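Local coordinates for 3-oxoacyl-[acyl-carrier-protein] reductase (Sinorhizobium meliloti, PDB 3U9L) that probably reduces 3-oxoacyl-[acyl-carrier-protein] substrates with NADPH, as a member of the short-chain dehydrogenase/reductase family, at residues L20-L25 with A245-V249; L140-S146 with E184-P190. All blocks are in the same frame, centred on the assembly; numbering follows the deposited sequence.

Interaction 1 of 2, residues L20-L25 with A245-V249; sequences LTAEAL and ADAIV
The hydroxyl of Thr21 is boxed in: OG1 is hydrogen-bonded to Phe17 O one turn back in its own helix, while across the contact it sits 3.5 Å from Ala245 CA and 3.6 Å from Ile248 CD1. The bond to Phe17 satisfies the oxygen, and what it meets across the contact is carbon; no hydrogen bond links the two helices. With chi1 at -64°, OG1 lies beside the backbone N and CG2 points anti to it, which brings the methyl 3.7 Å from Ile248 CG2 and equally near that residue's CD1; the two side chains cross at about a right angle. A serine in place of Thr21 would keep the hydroxyl but would probably open a gap where CG2 now fills the space against Ile248 CG2 and CD1. Ala245 CB packs 3.6 Å from Leu20 O, a carbonyl already bonded to Ala24 N. Further on, Ala24 CB is pressed against Val249 CG2 at 3.5 Å, tighter than usual for two carbons. Leu25 closes the contact, its CD2 reaching Val249 CA at 3.9 Å and its CD1 meeting Ile248 CG2. Beneath, Leu25 and Ile248 both rest on Ile92 of strand 90-93. The small side chains of Ala24 and Ala245 are consistent with an approach of 8.7 Å between the axes of these short segments, whose N-to-C directions are 44° apart. Neighbouring helices running roughly the same way over one face of a parallel sheet are the arrangement of the doubly wound Rossmann fold of this family.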
loop_
_atom_site.group_PDB
_atom_site.type_symbol
_atom_site.label_atom_id
_atom_site.label_comp_id
_atom_site.label_asym_id
_atom_site.label_seq_id
_atom_site.Cartn_x
_atom_site.Cartn_y
_atom_site.Cartn_z
ATOM N N LEU A 20 -9.305 22.696 8.227
ATOM C CA LEU A 20 -10.727 22.962 8.236
ATOM C C LEU A 20 -11.412 21.974 9.169
ATOM O O LEU A 20 -12.429 22.257 9.850
ATOM C CB LEU A 20 -11.274 22.791 6.826
ATOM C CG LEU A 20 -10.771 23.823 5.805
ATOM C CD1 LEU A 20 -11.493 23.705 4.442
ATOM C CD2 LEU A 20 -10.939 25.232 6.353
ATOM N N THR A 21 -10.877 20.767 9.218
ATOM C CA THR A 21 -11.497 19.793 10.139
ATOM C C THR A 21 -11.315 20.179 11.597
ATOM O O THR A 21 -12.267 20.046 12.392
ATOM C CB THR A 21 -10.985 18.367 9.859
ATOM O OG1 THR A 21 -11.404 18.009 8.538
ATOM C CG2 THR A 21 -11.606 17.365 10.826
ATOM N N ALA A 22 -10.114 20.621 11.976
ATOM C CA ALA A 22 -9.853 21.064 13.351
ATOM C C ALA A 22 -10.786 22.237 13.707
ATOM O O ALA A 22 -11.436 22.231 14.743
ATOM C CB ALA A 22 -8.413 21.455 13.506
ATOM N N GLU A 23 -10.931 23.198 12.788
ATOM C CA GLU A 23 -11.823 24.332 13.037
ATOM C C GLU A 23 -13.290 23.903 13.150
ATOM O O GLU A 23 -14.006 24.332 14.052
ATOM C CB GLU A 23 -11.633 25.420 11.959
ATOM C CG GLU A 23 -10.194 25.887 11.906
ATOM C CD GLU A 23 -9.905 26.948 10.810
ATOM O OE1 GLU A 23 -10.686 27.051 9.822
ATOM O OE2 GLU A 23 -8.865 27.667 10.949
ATOM N N ALA A 24 -13.759 23.065 12.242
ATOM C CA ALA A 24 -15.159 22.615 12.346
ATOM C C ALA A 24 -15.452 21.815 13.613
ATOM O O ALA A 24 -16.520 21.961 14.234
ATOM C CB ALA A 24 -15.571 21.814 11.079
ATOM N N LEU A 25 -14.512 20.963 14.012
ATOM C CA LEU A 25 -14.704 20.179 15.226
ATOM C C LEU A 25 -14.718 21.101 16.447
ATOM O O LEU A 25 -15.470 20.885 17.387
ATOM C CB LEU A 25 -13.650 19.106 15.400
ATOM C CG LEU A 25 -13.864 17.908 14.450
ATOM C CD1 LEU A 25 -12.567 17.066 14.401
ATOM C CD2 LEU A 25 -15.086 17.066 14.906
ATOM N N ALA A 245 -14.578 18.249 6.025
ATOM C CA ALA A 245 -14.664 18.666 7.414
ATOM C C ALA A 245 -16.074 18.403 7.942
ATOM O O ALA A 245 -16.262 17.936 9.079
ATOM C CB ALA A 245 -14.263 20.158 7.575
ATOM N N ASP A 246 -17.085 18.634 7.121
ATOM C CA ASP A 246 -18.436 18.491 7.657
ATOM C C ASP A 246 -18.770 17.014 7.809
ATOM O O ASP A 246 -19.436 16.647 8.753
ATOM C CB ASP A 246 -19.467 19.198 6.781
ATOM C CG ASP A 246 -19.258 20.735 6.751
ATOM O OD1 ASP A 246 -19.035 21.384 7.850
ATOM O OD2 ASP A 246 -19.277 21.263 5.606
ATOM N N ALA A 247 -18.272 16.171 6.905
ATOM C CA ALA A 247 -18.455 14.702 7.090
ATOM C C ALA A 247 -17.823 14.247 8.370
ATOM O O ALA A 247 -18.366 13.401 9.057
ATOM C CB ALA A 247 -17.889 13.911 5.903
ATOM N N ILE A 248 -16.672 14.810 8.721
ATOM C CA ILE A 248 -16.001 14.384 9.954
ATOM C C ILE A 248 -16.709 14.811 11.254
ATOM O O ILE A 248 -16.783 14.051 12.225
ATOM C CB ILE A 248 -14.519 14.810 9.973
ATOM C CG1 ILE A 248 -13.792 14.006 8.916
ATOM C CG2 ILE A 248 -13.899 14.550 11.386
ATOM C CD1 ILE A 248 -12.404 14.503 8.619
ATOM N N VAL A 249 -17.205 16.043 11.267
ATOM C CA VAL A 249 -18.007 16.530 12.383
ATOM C C VAL A 249 -19.203 15.609 12.561
ATOM O O VAL A 249 -19.493 15.222 13.685
ATOM C CB VAL A 249 -18.490 17.977 12.118
ATOM C CG1 VAL A 249 -19.564 18.383 13.133
ATOM C CG2 VAL A 249 -17.280 18.959 12.071
#

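Interaction 2 of 2, residues L140-S146 with E184-P190; sequences LLIWISS and ETSIIVP
Ile188 uses both its backbone polar groups on the neighbouring segment: its N-H runs to Trp143 O at 2.8 Å, nearly along the carbonyl axis, and its O receives Ser145 N at 2.7 Å. Ser186 does likewise, giving its N-H to Leu141 O and taking Trp143 N, here in the carbonyl plane. Leu141 N to Glu184 O completes the five backbone bonds between the segments, the one from Ser145 lying just past the strand end; Leu141's is straight at hydrogen (169°), though the donor is tilted 24° from the carbonyl plane. The even residues of 140-144 instead bond their backbones to Asp89, Leu91 and His93, in and just before strand 90-93.

On the side of the sheet that carries Trp143 and Thr185, a water accepts from NE1 of Trp143 (2.8 Å) and donates to Thr185 OG1 (2.8 Å). Thr185 CG2 approaches the ring obliquely, 4.0 Å from CD1, and His93 stacks on the indole. The other face is greasy at its middle: Ile142 CG2 meets Ile188 CG1 at 3.6 Å, and Ile144 CD1 lies alongside the same carbon. Polar ends look outside the pair: Glu184 OE1 forms a salt bridge with Arg259, Ser186 OG bonds to Pro260 O, and Ser145 OG to Asp168.

With five backbone bonds between the segments, the indole N-H bound to water and Glu184 paired with Arg259, burial of these polar atoms probably costs little, and directional bonds set the register of the beta-alpha-beta unit.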
loop_
_atom_site.group_PDB
_atom_site.type_symbol
_atom_site.label_atom_id
_atom_site.label_comp_id
_atom_site.label_asym_id
_atom_site.label_seq_id
_atom_site.Cartn_x
_atom_site.Cartn_y
_atom_site.Cartn_z
ATOM N N LEU A 140 -12.025 6.609 19.274
ATOM C CA LEU A 140 -12.350 6.531 17.845
ATOM C C LEU A 140 -11.147 6.933 17.094
ATOM O O LEU A 140 -10.575 8.003 17.396
ATOM C CB LEU A 140 -13.482 7.476 17.491
ATOM C CG LEU A 140 -13.887 7.736 16.016
ATOM C CD1 LEU A 140 -14.508 6.477 15.332
ATOM C CD2 LEU A 140 -14.885 8.895 15.984
ATOM N N LEU A 141 -10.721 6.067 16.156
ATOM C CA LEU A 141 -9.699 6.403 15.181
ATOM C C LEU A 141 -10.393 6.781 13.901
ATOM O O LEU A 141 -11.279 6.042 13.392
ATOM C CB LEU A 141 -8.776 5.195 14.881
ATOM C CG LEU A 141 -7.480 5.094 15.654
ATOM C CD1 LEU A 141 -7.905 5.159 17.166
ATOM C CD2 LEU A 141 -6.803 3.801 15.346
ATOM N N ILE A 142 -9.985 7.915 13.354
ATOM C CA ILE A 142 -10.463 8.307 12.038
ATOM C C ILE A 142 -9.241 8.421 11.153
ATOM O O ILE A 142 -8.264 9.110 11.490
ATOM C CB ILE A 142 -11.231 9.694 12.112
ATOM C CG1 ILE A 142 -12.425 9.615 13.070
ATOM C CG2 ILE A 142 -11.663 10.177 10.747
ATOM C CD1 ILE A 142 -13.240 10.900 13.146
ATOM N N TRP A 143 -9.284 7.782 9.991
ATOM C CA TRP A 143 -8.152 7.864 9.077
ATOM C C TRP A 143 -8.627 8.632 7.860
ATOM O O TRP A 143 -9.746 8.406 7.377
ATOM C CB TRP A 143 -7.760 6.436 8.654
ATOM C CG TRP A 143 -7.352 5.501 9.788
ATOM C CD1 TRP A 143 -8.190 4.907 10.730
ATOM C CD2 TRP A 143 -6.034 5.026 10.068
ATOM N NE1 TRP A 143 -7.443 4.074 11.581
ATOM C CE2 TRP A 143 -6.131 4.124 11.186
ATOM C CE3 TRP A 143 -4.778 5.248 9.482
ATOM C CZ2 TRP A 143 -5.007 3.485 11.715
ATOM C CZ3 TRP A 143 -3.691 4.580 9.980
ATOM C CH2 TRP A 143 -3.800 3.732 11.094
ATOM N N ILE A 144 -7.810 9.536 7.346
ATOM C CA ILE A 144 -8.140 10.192 6.066
ATOM C C ILE A 144 -7.439 9.403 5.029
ATOM O O ILE A 144 -6.199 9.403 4.935
ATOM C CB ILE A 144 -7.671 11.663 5.981
ATOM C CG1 ILE A 144 -8.072 12.432 7.224
ATOM C CG2 ILE A 144 -8.143 12.326 4.629
ATOM C CD1 ILE A 144 -9.521 12.359 7.528
ATOM N N SER A 145 -8.218 8.683 4.246
ATOM C CA SER A 145 -7.663 7.775 3.307
ATOM C C SER A 145 -7.714 8.545 1.978
ATOM O O SER A 145 -7.552 9.770 1.980
ATOM C CB SER A 145 -8.537 6.533 3.249
ATOM O OG SER A 145 -7.993 5.548 2.421
ATOM N N SER A 146 -7.978 7.835 0.880
ATOM C CA SER A 146 -7.937 8.434 -0.440
ATOM C C SER A 146 -8.779 7.617 -1.419
ATOM O O SER A 146 -8.650 6.406 -1.489
ATOM C CB SER A 146 -6.469 8.452 -0.898
ATOM O OG SER A 146 -6.336 8.961 -2.188
ATOM N N GLU A 184 -13.310 2.208 18.197
ATOM C CA GLU A 184 -14.062 2.301 16.965
ATOM C C GLU A 184 -13.166 2.877 15.864
ATOM O O GLU A 184 -12.202 3.585 16.157
ATOM C CB GLU A 184 -15.253 3.224 17.182
ATOM C CG GLU A 184 -16.445 2.906 16.274
ATOM C CD GLU A 184 -17.771 3.544 16.767
ATOM O OE1 GLU A 184 -17.748 4.073 17.932
ATOM O OE2 GLU A 184 -18.802 3.483 15.987
ATOM N N THR A 185 -13.519 2.617 14.611
ATOM C CA THR A 185 -12.777 3.128 13.465
ATOM C C THR A 185 -13.735 3.690 12.432
ATOM O O THR A 185 -14.787 3.083 12.133
ATOM C CB THR A 185 -12.011 2.016 12.755
ATOM O OG1 THR A 185 -10.982 1.516 13.619
ATOM C CG2 THR A 185 -11.334 2.556 11.477
ATOM N N SER A 186 -13.362 4.821 11.852
ATOM C CA SER A 186 -14.085 5.337 10.723
ATOM C C SER A 186 -13.050 5.884 9.714
ATOM O O SER A 186 -12.064 6.549 10.109
ATOM C CB SER A 186 -15.122 6.381 11.212
ATOM O OG SER A 186 -15.776 6.927 10.077
ATOM N N ILE A 187 -13.227 5.568 8.422
ATOM C CA ILE A 187 -12.266 5.932 7.429
ATOM C C ILE A 187 -12.937 6.905 6.441
ATOM O O ILE A 187 -13.985 6.627 5.871
ATOM C CB ILE A 187 -11.748 4.725 6.625
ATOM C CG1 ILE A 187 -11.099 3.675 7.573
ATOM C CG2 ILE A 187 -10.754 5.235 5.558
ATOM C CD1 ILE A 187 -10.613 2.321 6.988
ATOM N N ILE A 188 -12.330 8.055 6.275
ATOM C CA ILE A 188 -12.837 9.056 5.362
ATOM C C ILE A 188 -12.100 8.859 4.041
ATOM O O ILE A 188 -10.865 8.762 3.991
ATOM C CB ILE A 188 -12.579 10.489 5.905
ATOM C CG1 ILE A 188 -12.998 10.632 7.408
ATOM C CG2 ILE A 188 -13.203 11.519 4.996
ATOM C CD1 ILE A 188 -14.453 10.216 7.768
ATOM N N VAL A 189 -12.891 8.794 2.988
ATOM C CA VAL A 189 -12.404 8.574 1.652
ATOM C C VAL A 189 -12.668 9.804 0.721
ATOM O O VAL A 189 -13.658 9.879 0.016
ATOM C CB VAL A 189 -12.929 7.233 1.084
ATOM C CG1 VAL A 189 -12.277 6.929 -0.228
ATOM C CG2 VAL A 189 -12.625 6.101 2.088
ATOM N N PRO A 190 -11.759 10.781 0.754
ATOM C CA PRO A 190 -11.883 12.013 -0.062
ATOM C C PRO A 190 -11.469 11.782 -1.482
ATOM O O PRO A 190 -10.468 11.100 -1.722
ATOM C CB PRO A 190 -10.884 13.002 0.575
ATOM C CG PRO A 190 -10.257 12.296 1.710
ATOM C CD PRO A 190 -10.574 10.812 1.627
HETATM O O HOH W 1 -8.333 1.672 12.731
#

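Overall arrangement
Interaction 2 is the deeper of the two, wholly buried within the sheet, between strands 90-93 and 262-265, whereas interaction 1 lies on the helical layer over it and is partly open. Their centres are 13 Å apart, and Ile248 bridges them: its CD1 packs 3.8 Å from Ile144 CD1, and its CG1 at the same distance from Ile188 CG1. The strand pair thus presents an isoleucine surface to helix 242-252. Chemistry follows place: the strands are joined by directional backbone bonds, the helices by side-chain packing, with no hydrogen bond between them. Along the chain, 140-146 and 184-190, joined through helix 158-179, fall inside the long loop that 20-25 and 245-249 close.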